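Local coordinates for hydrazine synthase subunit alpha (Candidatus Kuenenia stuttgartiensis, PDB 5C2V), which catalyses the condensation of hydroxylamine with ammonia to hydrazine, the second half-reaction of the heme-dependent hydrazine synthase complex, at residues 140-145 against 157-162; 358-363 against 372-377; 719-724 against 736-741. One frame throughout, in Å; residues are numbered along the deposited sequence.

Interaction 1: residues 140-145 against 157-162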
loop_
_atom_site.group_PDB
_atom_site.type_symbol
_atom_site.label_atom_id
_atom_site.label_comp_id
_atom_site.label_asym_id
_atom_site.label_seq_id
_atom_site.Cartn_x
_atom_site.Cartn_y
_atom_site.Cartn_z
ATOM N N GLU D 140 40.745 21.275 -31.330
ATOM C CA GLU D 140 39.731 22.149 -31.892
ATOM C C GLU D 140 38.963 21.336 -32.918
ATOM O O GLU D 140 39.422 20.274 -33.339
ATOM C CB GLU D 140 40.349 23.391 -32.536
ATOM C CG GLU D 140 41.310 23.086 -33.676
ATOM C CD GLU D 140 41.750 24.333 -34.419
ATOM O OE1 GLU D 140 41.208 25.421 -34.133
ATOM O OE2 GLU D 140 42.640 24.225 -35.290
ATOM N N GLY D 141 37.795 21.820 -33.320
ATOM C CA GLY D 141 36.962 21.055 -34.223
ATOM C C GLY D 141 36.178 21.922 -35.181
ATOM O O GLY D 141 35.928 23.102 -34.928
ATOM N N ARG D 142 35.783 21.306 -36.289
ATOM C CA ARG D 142 35.271 22.018 -37.448
ATOM C C ARG D 142 33.810 22.428 -37.315
ATOM O O ARG D 142 33.021 21.763 -36.644
ATOM C CB ARG D 142 35.454 21.151 -38.695
ATOM C CG ARG D 142 36.879 20.645 -38.870
ATOM C CD ARG D 142 36.931 19.390 -39.725
ATOM N NE ARG D 142 36.371 19.602 -41.056
ATOM C CZ ARG D 142 36.134 18.628 -41.928
ATOM N NH1 ARG D 142 36.404 17.370 -41.609
ATOM N NH2 ARG D 142 35.624 18.911 -43.119
ATOM N N ILE D 143 33.465 23.537 -37.960
ATOM C CA ILE D 143 32.081 23.977 -38.060
ATOM C C ILE D 143 31.678 24.023 -39.528
ATOM O O ILE D 143 32.207 24.818 -40.304
ATOM C CB ILE D 143 31.865 25.359 -37.418
ATOM C CG1 ILE D 143 32.149 25.298 -35.916
ATOM C CG2 ILE D 143 30.451 25.852 -37.680
ATOM C CD1 ILE D 143 31.896 26.601 -35.191
ATOM N N ILE D 144 30.743 23.157 -39.903
ATOM C CA ILE D 144 30.329 23.026 -41.293
ATOM C C ILE D 144 28.828 23.227 -41.437
ATOM O O ILE D 144 28.054 22.711 -40.632
ATOM C CB ILE D 144 30.704 21.637 -41.859
ATOM C CG1 ILE D 144 32.198 21.365 -41.673
ATOM C CG2 ILE D 144 30.312 21.520 -43.324
ATOM C CD1 ILE D 144 32.623 19.993 -42.141
ATOM N N TRP D 145 28.409 23.977 -42.454
ATOM C CA TRP D 145 26.980 24.038 -42.755
ATOM C C TRP D 145 26.700 24.283 -44.233
ATOM O O TRP D 145 27.620 24.396 -45.044
ATOM C CB TRP D 145 26.279 25.102 -41.897
ATOM C CG TRP D 145 26.590 26.537 -42.216
ATOM C CD1 TRP D 145 26.190 27.242 -43.316
ATOM C CD2 TRP D 145 27.315 27.459 -41.393
ATOM N NE1 TRP D 145 26.647 28.536 -43.241
ATOM C CE2 TRP D 145 27.338 28.695 -42.069
ATOM C CE3 TRP D 145 27.959 27.354 -40.156
ATOM C CZ2 TRP D 145 27.976 29.818 -41.548
ATOM C CZ3 TRP D 145 28.595 28.470 -39.642
ATOM C CH2 TRP D 145 28.598 29.686 -40.338
ATOM N N HIS D 157 33.083 26.669 -42.054
ATOM C CA HIS D 157 33.108 28.072 -41.658
ATOM C C HIS D 157 34.041 28.416 -40.486
ATOM O O HIS D 157 33.933 29.493 -39.899
ATOM C CB HIS D 157 31.685 28.550 -41.429
ATOM C CG HIS D 157 30.961 28.806 -42.713
ATOM N ND1 HIS D 157 30.575 27.793 -43.563
ATOM C CD2 HIS D 157 30.626 29.963 -43.337
ATOM C CE1 HIS D 157 29.994 28.308 -44.632
ATOM N NE2 HIS D 157 30.013 29.626 -44.516
ATOM N N GLY D 158 34.936 27.494 -40.143
ATOM C CA GLY D 158 35.899 27.715 -39.073
ATOM C C GLY D 158 35.723 26.847 -37.842
ATOM O O GLY D 158 34.900 25.935 -37.836
ATOM N N MET D 159 36.520 27.105 -36.809
ATOM C CA MET D 159 36.683 26.127 -35.738
ATOM C C MET D 159 36.093 26.543 -34.396
ATOM O O MET D 159 35.615 27.664 -34.223
ATOM C CB MET D 159 38.173 25.831 -35.542
ATOM C CG MET D 159 38.956 25.663 -36.832
ATOM S SD MET D 159 38.477 24.193 -37.755
ATOM C CE MET D 159 39.117 22.911 -36.683
ATOM N N VAL D 160 36.140 25.612 -33.446
ATOM C CA VAL D 160 35.752 25.878 -32.066
ATOM C C VAL D 160 36.515 24.932 -31.141
ATOM O O VAL D 160 36.729 23.770 -31.482
ATOM C CB VAL D 160 34.222 25.720 -31.869
ATOM C CG1 VAL D 160 33.738 24.388 -32.427
ATOM C CG2 VAL D 160 33.835 25.876 -30.405
ATOM N N GLU D 161 36.931 25.423 -29.977
ATOM C CA GLU D 161 37.587 24.573 -28.990
ATOM C C GLU D 161 36.652 23.454 -28.557
ATOM O O GLU D 161 35.495 23.705 -28.220
ATOM C CB GLU D 161 38.031 25.391 -27.775
ATOM C CG GLU D 161 39.504 25.765 -27.773
ATOM C CD GLU D 161 40.407 24.577 -27.498
ATOM O OE1 GLU D 161 40.038 23.728 -26.658
ATOM O OE2 GLU D 161 41.486 24.491 -28.120
ATOM N N LYS D 162 37.146 22.221 -28.560
ATOM C CA LYS D 162 36.319 21.115 -28.111
ATOM C C LYS D 162 36.551 20.914 -26.625
ATOM O O LYS D 162 37.605 20.442 -26.198
ATOM C CB LYS D 162 36.632 19.832 -28.885
ATOM C CG LYS D 162 36.528 19.965 -30.394
ATOM C CD LYS D 162 36.905 18.660 -31.076
ATOM C CE LYS D 162 38.350 18.291 -30.785
ATOM N NZ LYS D 162 38.623 16.849 -31.034
#
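Met-159 folds across the neighbouring strand, its atoms meeting Glu-140, then the backbone of Arg-142 and Gly-141. Met-159 CB starts 3.4 Å from Glu-140 OE1, and CG stays beside the same carboxylate, whose side chain crosses the methionine at about a right angle. The chain then bends at chi2 (-67°), which turns Met-159 SD over the backbone, 3.9 Å from Arg-142 CA. A second bend, at chi3, lays the terminal Met-159 CE 3.4 Å from Gly-141 C and close to the aliphatic CG of Arg-142. A flexible, unbranched thioether suits this path. Farther out, the guanidinium of Arg-142 forms a salt bridge with Glu-156.

The two strands form an antiparallel beta hairpin, consistent with the N-terminal domain, which includes a six-bladed propeller. Gly-141 and Val-160 are a hydrogen-bonded pair: Gly-141 N donates to Val-160 O and Val-160 N to Gly-141 O, both at 2.9 Å. Lys-162 packs its CG by Gly-141 N and its CE by Glu-140 O, and Lys-162 NZ reaches Glu-137 O and Glu-22 of the gamma subunit. On the buried side, Ile-143 CG1 meets Val-160 CG1 at 3.9 Å, beta-branched groups that helix 196-201 also contacts. Nearer the turn, His-157 N bonds to Ile-143 O at 2.7 Å, while the imidazole of His-157 lies in an offset stack on the six-membered ring of Trp-145, centroids 3.8 Å apart and planes at 17°.

Interaction 2: residues 358-363 against 372-377. With CA (calcium ion), chain B.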
loop_
_atom_site.group_PDB
_atom_site.type_symbol
_atom_site.label_atom_id
_atom_site.label_comp_id
_atom_site.label_asym_id
_atom_site.label_seq_id
_atom_site.Cartn_x
_atom_site.Cartn_y
_atom_site.Cartn_z
ATOM N N PHE D 358 28.999 13.880 9.942
ATOM C CA PHE D 358 29.281 13.385 8.596
ATOM C C PHE D 358 30.753 13.539 8.231
ATOM O O PHE D 358 31.351 14.592 8.455
ATOM C CB PHE D 358 28.416 14.107 7.558
ATOM C CG PHE D 358 27.035 13.534 7.410
ATOM C CD1 PHE D 358 26.842 12.314 6.779
ATOM C CD2 PHE D 358 25.927 14.219 7.883
ATOM C CE1 PHE D 358 25.573 11.783 6.638
ATOM C CE2 PHE D 358 24.656 13.694 7.742
ATOM C CZ PHE D 358 24.479 12.475 7.117
ATOM N N GLY D 359 31.325 12.486 7.657
ATOM C CA GLY D 359 32.716 12.505 7.238
ATOM C C GLY D 359 32.945 11.642 6.014
ATOM O O GLY D 359 32.049 10.923 5.582
ATOM N N ILE D 360 34.143 11.713 5.445
ATOM C CA ILE D 360 34.463 10.924 4.260
ATOM C C ILE D 360 35.102 9.592 4.645
ATOM O O ILE D 360 36.064 9.555 5.411
ATOM C CB ILE D 360 35.404 11.689 3.312
ATOM C CG1 ILE D 360 34.821 13.065 2.984
ATOM C CG2 ILE D 360 35.643 10.891 2.041
ATOM C CD1 ILE D 360 33.451 13.011 2.341
ATOM N N TYR D 361 34.555 8.502 4.114
ATOM C CA TYR D 361 35.022 7.162 4.457
ATOM C C TYR D 361 35.127 6.257 3.232
ATOM O O TYR D 361 34.347 6.383 2.284
ATOM C CB TYR D 361 34.087 6.513 5.485
ATOM C CG TYR D 361 33.976 7.253 6.801
ATOM C CD1 TYR D 361 33.089 8.310 6.954
ATOM C CD2 TYR D 361 34.744 6.880 7.895
ATOM C CE1 TYR D 361 32.982 8.986 8.155
ATOM C CE2 TYR D 361 34.643 7.549 9.102
ATOM C CZ TYR D 361 33.760 8.601 9.225
ATOM O OH TYR D 361 33.655 9.270 10.423
ATOM N N TRP D 362 36.094 5.345 3.260
ATOM C CA TRP D 362 36.169 4.276 2.271
ATOM C C TRP D 362 35.101 3.239 2.582
ATOM O O TRP D 362 35.007 2.770 3.711
ATOM C CB TRP D 362 37.553 3.620 2.266
ATOM C CG TRP D 362 38.617 4.445 1.621
ATOM C CD1 TRP D 362 39.681 5.039 2.234
ATOM C CD2 TRP D 362 38.722 4.770 0.230
ATOM N NE1 TRP D 362 40.443 5.715 1.311
ATOM C CE2 TRP D 362 39.875 5.565 0.073
ATOM C CE3 TRP D 362 37.953 4.466 -0.897
ATOM C CZ2 TRP D 362 40.277 6.059 -1.166
ATOM C CZ3 TRP D 362 38.354 4.959 -2.126
ATOM C CH2 TRP D 362 39.505 5.745 -2.250
ATOM N N PHE D 363 34.294 2.881 1.591
ATOM C CA PHE D 363 33.211 1.933 1.829
ATOM C C PHE D 363 33.715 0.492 1.843
ATOM O O PHE D 363 34.661 0.145 1.136
ATOM C CB PHE D 363 32.112 2.093 0.777
ATOM C CG PHE D 363 30.838 1.373 1.124
ATOM C CD1 PHE D 363 29.910 1.953 1.973
ATOM C CD2 PHE D 363 30.573 0.116 0.606
ATOM C CE1 PHE D 363 28.738 1.293 2.297
ATOM C CE2 PHE D 363 29.403 -0.548 0.926
ATOM C CZ PHE D 363 28.485 0.042 1.772
ATOM N N ASP D 372 37.286 2.342 6.766
ATOM C CA ASP D 372 38.302 3.241 7.311
ATOM C C ASP D 372 38.032 4.713 7.008
ATOM O O ASP D 372 37.477 5.055 5.964
ATOM C CB ASP D 372 39.680 2.860 6.765
ATOM C CG ASP D 372 39.954 1.372 6.857
ATOM O OD1 ASP D 372 40.477 0.926 7.900
ATOM O OD2 ASP D 372 39.647 0.650 5.886
ATOM N N LYS D 373 38.436 5.578 7.933
ATOM C CA LYS D 373 38.230 7.018 7.800
ATOM C C LYS D 373 39.192 7.657 6.802
ATOM O O LYS D 373 40.373 7.316 6.757
ATOM C CB LYS D 373 38.381 7.698 9.165
ATOM C CG LYS D 373 38.141 9.201 9.146
ATOM C CD LYS D 373 38.520 9.844 10.470
ATOM C CE LYS D 373 40.005 9.685 10.758
ATOM N NZ LYS D 373 40.393 10.325 12.045
ATOM N N VAL D 374 38.677 8.585 6.002
ATOM C CA VAL D 374 39.523 9.388 5.129
ATOM C C VAL D 374 39.816 10.723 5.804
ATOM O O VAL D 374 40.928 10.962 6.274
ATOM C CB VAL D 374 38.866 9.630 3.757
ATOM C CG1 VAL D 374 39.776 10.469 2.870
ATOM C CG2 VAL D 374 38.531 8.306 3.086
ATOM N N TYR D 375 38.811 11.591 5.846
ATOM C CA TYR D 375 38.906 12.841 6.593
ATOM C C TYR D 375 37.589 13.150 7.298
ATOM O O TYR D 375 36.545 13.258 6.654
ATOM C CB TYR D 375 39.297 13.988 5.660
ATOM C CG TYR D 375 39.485 15.320 6.353
ATOM C CD1 TYR D 375 40.658 15.609 7.040
ATOM C CD2 TYR D 375 38.495 16.293 6.312
ATOM C CE1 TYR D 375 40.835 16.826 7.672
ATOM C CE2 TYR D 375 38.663 17.513 6.940
ATOM C CZ TYR D 375 39.836 17.773 7.618
ATOM O OH TYR D 375 40.008 18.987 8.245
ATOM N N ASP D 376 37.633 13.292 8.619
ATOM C CA ASP D 376 36.452 13.717 9.363
ATOM C C ASP D 376 36.780 14.868 10.308
ATOM O O ASP D 376 37.509 14.699 11.285
ATOM C CB ASP D 376 35.853 12.547 10.146
ATOM C CG ASP D 376 34.547 12.911 10.833
ATOM O OD1 ASP D 376 34.169 12.214 11.798
ATOM O OD2 ASP D 376 33.899 13.893 10.412
ATOM N N ASP D 377 36.222 16.036 10.010
ATOM C CA ASP D 377 36.355 17.202 10.870
ATOM C C ASP D 377 35.121 17.267 11.757
ATOM O O ASP D 377 34.004 17.218 11.255
ATOM C CB ASP D 377 36.504 18.479 10.034
ATOM C CG ASP D 377 36.956 19.680 10.853
ATOM O OD1 ASP D 377 36.716 19.713 12.078
ATOM O OD2 ASP D 377 37.554 20.603 10.263
HETATM CA CA CA B . 32.753 15.890 9.839
#
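Ile-360 O takes the N-H of Val-374 at 2.8 Å and, weakly, that of Tyr-375, so one carbonyl faces two successive residues: a classic beta bulge. Ile-360 N in turn gives a straight bond (169°) to Tyr-375 O, though from above that carbonyl's plane. Towards the turn of the hairpin, Trp-362 N donates to Asp-372 O at 3.1 Å. At the bulge Val-374 points toward the other strand, where CG2 sits over the face of the Trp-362 five-membered ring in a CH-pi contact and CB touches Ile-360 CG2; a compact branched side chain fits between them. Tyr-361 lies against Lys-373, Tyr-361 CE2 to Lys-373 CB 3.7 Å, using the aliphatic part of the lysine.

Past the bulge, the two segments are joined through a metal. Phe-358 O and Asp-376 OD2 each bind the calcium ion at 2.4 Å, joined by Asp-377 O; Trp-380 O and Asp-382 OD2 complete the five protein ligands. Asp-376 CG lies anti to the backbone N (chi1 -175°), on the side of the calcium ion. All five ligand atoms are oxygens, as a hard cation prefers, and calcium probably offsets the repulsion among them, fastening the open end of the hairpin to Trp-380 and to Asp-382 in strand 381-387.

Interaction 3: residues 719-724 against 736-741. With HEC (heme c), chain C.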
loop_
_atom_site.group_PDB
_atom_site.type_symbol
_atom_site.label_atom_id
_atom_site.label_comp_id
_atom_site.label_asym_id
_atom_site.label_seq_id
_atom_site.Cartn_x
_atom_site.Cartn_y
_atom_site.Cartn_z
ATOM N N VAL D 719 -21.793 11.621 -12.561
ATOM C CA VAL D 719 -21.871 11.311 -13.982
ATOM C C VAL D 719 -22.756 10.088 -14.215
ATOM O O VAL D 719 -23.498 10.025 -15.198
ATOM C CB VAL D 719 -20.473 11.067 -14.577
ATOM C CG1 VAL D 719 -20.561 10.806 -16.068
ATOM C CG2 VAL D 719 -19.574 12.261 -14.304
ATOM N N TRP D 720 -22.674 9.124 -13.302
ATOM C CA TRP D 720 -23.544 7.950 -13.333
ATOM C C TRP D 720 -25.011 8.361 -13.350
ATOM O O TRP D 720 -25.823 7.776 -14.066
ATOM C CB TRP D 720 -23.273 7.042 -12.130
ATOM C CG TRP D 720 -22.131 6.087 -12.317
ATOM C CD1 TRP D 720 -20.878 6.383 -12.766
ATOM C CD2 TRP D 720 -22.135 4.682 -12.038
ATOM N NE1 TRP D 720 -20.103 5.247 -12.794
ATOM C CE2 TRP D 720 -20.852 4.189 -12.351
ATOM C CE3 TRP D 720 -23.099 3.791 -11.557
ATOM C CZ2 TRP D 720 -20.510 2.847 -12.200
ATOM C CZ3 TRP D 720 -22.758 2.460 -11.407
ATOM C CH2 TRP D 720 -21.475 2.000 -11.728
ATOM N N ARG D 721 -25.342 9.377 -12.558
ATOM C CA ARG D 721 -26.715 9.861 -12.470
ATOM C C ARG D 721 -27.091 10.743 -13.654
ATOM O O ARG D 721 -28.217 10.680 -14.148
ATOM C CB ARG D 721 -26.930 10.624 -11.162
ATOM C CG ARG D 721 -26.883 9.747 -9.922
ATOM C CD ARG D 721 -27.774 8.525 -10.087
ATOM N NE ARG D 721 -29.142 8.885 -10.449
ATOM C CZ ARG D 721 -30.098 9.164 -9.571
ATOM N NH1 ARG D 721 -29.838 9.126 -8.272
ATOM N NH2 ARG D 721 -31.315 9.483 -9.992
ATOM N N LEU D 722 -26.151 11.567 -14.106
ATOM C CA LEU D 722 -26.405 12.451 -15.235
ATOM C C LEU D 722 -26.627 11.661 -16.524
ATOM O O LEU D 722 -27.326 12.122 -17.423
ATOM C CB LEU D 722 -25.254 13.445 -15.413
ATOM C CG LEU D 722 -25.213 14.587 -14.394
ATOM C CD1 LEU D 722 -23.942 15.406 -14.544
ATOM C CD2 LEU D 722 -26.442 15.472 -14.533
ATOM N N TYR D 723 -26.013 10.486 -16.623
ATOM C CA TYR D 723 -26.273 9.594 -17.751
ATOM C C TYR D 723 -27.285 8.495 -17.417
ATOM O O TYR D 723 -27.702 7.745 -18.301
ATOM C CB TYR D 723 -24.967 8.963 -18.238
ATOM C CG TYR D 723 -24.065 9.916 -18.990
ATOM C CD1 TYR D 723 -23.278 10.837 -18.313
ATOM C CD2 TYR D 723 -23.996 9.890 -20.377
ATOM C CE1 TYR D 723 -22.450 11.709 -18.995
ATOM C CE2 TYR D 723 -23.171 10.758 -21.069
ATOM C CZ TYR D 723 -22.401 11.665 -20.373
ATOM O OH TYR D 723 -21.578 12.531 -21.056
ATOM N N GLU D 724 -27.688 8.424 -16.148
ATOM C CA GLU D 724 -28.627 7.408 -15.659
ATOM C C GLU D 724 -28.292 5.984 -16.115
ATOM O O GLU D 724 -29.159 5.269 -16.620
ATOM C CB GLU D 724 -30.056 7.755 -16.084
ATOM C CG GLU D 724 -30.632 8.995 -15.411
ATOM C CD GLU D 724 -30.897 8.803 -13.925
ATOM O OE1 GLU D 724 -31.184 9.807 -13.240
ATOM O OE2 GLU D 724 -30.827 7.653 -13.440
ATOM N N ILE D 736 -26.964 3.061 -5.188
ATOM C CA ILE D 736 -26.752 4.115 -6.172
ATOM C C ILE D 736 -28.080 4.684 -6.655
ATOM O O ILE D 736 -28.374 5.861 -6.448
ATOM C CB ILE D 736 -25.939 3.608 -7.377
ATOM C CG1 ILE D 736 -24.596 3.046 -6.908
ATOM C CG2 ILE D 736 -25.726 4.726 -8.386
ATOM C CD1 ILE D 736 -23.720 2.535 -8.027
ATOM N N PHE D 737 -28.875 3.842 -7.307
ATOM C CA PHE D 737 -30.168 4.264 -7.826
ATOM C C PHE D 737 -31.297 3.887 -6.873
ATOM O O PHE D 737 -31.561 2.704 -6.654
ATOM C CB PHE D 737 -30.411 3.651 -9.205
ATOM C CG PHE D 737 -29.277 3.862 -10.164
ATOM C CD1 PHE D 737 -29.064 5.102 -10.743
ATOM C CD2 PHE D 737 -28.419 2.822 -10.485
ATOM C CE1 PHE D 737 -28.021 5.301 -11.626
ATOM C CE2 PHE D 737 -27.373 3.016 -11.367
ATOM C CZ PHE D 737 -27.174 4.257 -11.938
ATOM N N PRO D 738 -31.966 4.899 -6.300
ATOM C CA PRO D 738 -33.092 4.700 -5.382
ATOM C C PRO D 738 -34.246 3.955 -6.043
ATOM O O PRO D 738 -34.583 4.241 -7.192
ATOM C CB PRO D 738 -33.510 6.130 -5.020
ATOM C CG PRO D 738 -32.305 6.961 -5.289
ATOM C CD PRO D 738 -31.640 6.326 -6.468
ATOM N N ILE D 739 -34.838 3.005 -5.327
ATOM C CA ILE D 739 -35.988 2.277 -5.847
ATOM C C ILE D 739 -37.278 3.043 -5.576
ATOM O O ILE D 739 -38.314 2.752 -6.167
ATOM C CB ILE D 739 -36.096 0.866 -5.236
ATOM C CG1 ILE D 739 -36.434 0.947 -3.746
ATOM C CG2 ILE D 739 -34.808 0.087 -5.461
ATOM C CD1 ILE D 739 -36.551 -0.404 -3.072
ATOM N N GLU D 740 -37.204 4.030 -4.687
ATOM C CA GLU D 740 -38.376 4.816 -4.319
ATOM C C GLU D 740 -38.133 6.313 -4.469
ATOM O O GLU D 740 -37.141 6.844 -3.971
ATOM C CB GLU D 740 -38.801 4.503 -2.882
ATOM C CG GLU D 740 -40.020 3.605 -2.776
ATOM C CD GLU D 740 -40.431 3.351 -1.338
ATOM O OE1 GLU D 740 -39.536 3.219 -0.477
ATOM O OE2 GLU D 740 -41.650 3.288 -1.070
ATOM N N GLY D 741 -39.050 6.986 -5.156
ATOM C CA GLY D 741 -38.971 8.424 -5.336
ATOM C C GLY D 741 -37.833 8.853 -6.240
ATOM O O GLY D 741 -37.341 9.977 -6.141
HETATM FE FE HEC C . -31.012 16.068 -8.485
HETATM C CHA HEC C . -30.878 13.326 -6.425
HETATM C CHB HEC C . -27.620 15.881 -8.973
HETATM C CHC HEC C . -31.150 18.759 -10.655
HETATM C CHD HEC C . -34.368 16.465 -7.846
HETATM N NA HEC C . -29.521 14.861 -7.793
HETATM C C1A HEC C . -29.699 13.736 -7.009
HETATM C C2A HEC C . -28.422 13.059 -6.908
HETATM C C3A HEC C . -27.523 13.759 -7.608
HETATM C C4A HEC C . -28.194 14.910 -8.181
HETATM C CMA HEC C . -26.030 13.405 -7.778
HETATM C CAA HEC C . -28.147 11.755 -6.129
HETATM C CBA HEC C . -27.781 12.085 -4.685
HETATM C CGA HEC C . -27.372 10.825 -3.968
HETATM O O1A HEC C . -26.606 10.917 -2.973
HETATM O O2A HEC C . -27.803 9.724 -4.396
HETATM N NB HEC C . -29.633 17.160 -9.562
HETATM C C1B HEC C . -28.299 16.831 -9.707
HETATM C C2B HEC C . -27.748 17.657 -10.765
HETATM C C3B HEC C . -28.721 18.455 -11.220
HETATM C C4B HEC C . -29.926 18.153 -10.478
HETATM C CMB HEC C . -26.283 17.626 -11.253
HETATM C CAB HEC C . -28.620 19.507 -12.348
HETATM C CBB HEC C . -28.494 18.803 -13.718
HETATM N NC HEC C . -32.480 17.365 -9.133
HETATM C C1C HEC C . -32.321 18.408 -10.025
HETATM C C2C HEC C . -33.622 18.992 -10.278
HETATM C C3C HEC C . -34.485 18.442 -9.414
HETATM C C4C HEC C . -33.802 17.353 -8.736
HETATM C CMC HEC C . -33.840 20.286 -11.093
HETATM C CAC HEC C . -35.984 18.797 -9.252
HETATM C CBC HEC C . -36.776 18.463 -10.536
HETATM N ND HEC C . -32.409 15.047 -7.294
HETATM C C1D HEC C . -33.757 15.392 -7.229
HETATM C C2D HEC C . -34.437 14.429 -6.393
HETATM C C3D HEC C . -33.365 13.427 -5.943
HETATM C C4D HEC C . -32.129 13.900 -6.549
HETATM C CMD HEC C . -35.940 14.407 -6.037
HETATM C CAD HEC C . -33.627 12.213 -5.012
HETATM C CBD HEC C . -32.846 10.947 -5.367
HETATM C CGD HEC C . -33.068 10.526 -6.797
HETATM O O1D HEC C . -32.206 9.784 -7.335
HETATM O O2D HEC C . -34.095 10.924 -7.402
HETATM O O HOH W 1 -27.908 8.523 -6.814
#
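Arg-721 and Phe-737 meet in a contact between a helix end and an irregular loop, beside the bis-histidine-coordinated heme of the C-terminal cytochrome c domain. Helix 717-722 stops in a Schellman motif: Glu-724, at positive phi, is its C-prime residue, with Ala-725 N bonded to Trp-720 O and Glu-724 N weakly to Arg-721 O. No direct hydrogen bond joins 719-724 to 736-741, which instead meet through apolar packing, a water and the heme.

The packing begins at Trp-720, whose CZ3 touches Ile-736 CD1 at 3.5 Å, and whose CE3 approaches Phe-737 CZ more loosely; its indole N-H goes to Ile-714 O. The side chains of Arg-721 and Phe-737 run antiparallel past one another. Arginine serves two purposes here. Bends at chi2 (-49°) and chi3 (-54°) fold its CD and NE back, with Arg-721 CD 3.6 Å from Phe-737 CE1, while the guanidinium is left to the heme.

Both terminal nitrogens grip a single propionate oxygen, HEC O1D, Arg-721 NH1 at 2.6 Å and NH2 at 2.8 Å. NH2 also forms a salt bridge with Glu-724, whose OE1 receives it on the syn lone pair, nearly in the guanidinium plane. That carboxylate has further partners: OE2 pairs with Arg-742, and OE1 accepts the backbone N-H of His-745, an axial ligand of the heme iron. Glu-724 therefore links the arginine at the propionate to the backbone of an iron ligand, and the positive charge of Arg-721 would be expected to stabilise an ionised propionate. Pro-738 meets the guanidinium tip to tip, with Pro-738 CG 3.5 Å from HEC O1D. A water accepts from Arg-721 NH1 and donates both to Ile-736 O and, at 2.7 Å, to HEC O2A of the other propionate.

How the interactions relate
From the N terminus the three contacts follow in series, each closing its own short loop before the next begins, with no nesting or crossing. Interactions 1 and 2 are beta hairpins, closing loops of 11 and 8 residues, with centres about 45 Å apart. The first belongs to the sheet containing strand 154-171 and lies beside the gamma subunit; the second is at the edge of the four-stranded sheet 336-373, consistent with the last propeller blade before strand 381-387 pairs with 31-37. Interaction 3 closes another 11-residue loop in the cytochrome c domain, across the chain's centre from both, joining helix 717-722 to the heme-binding loop.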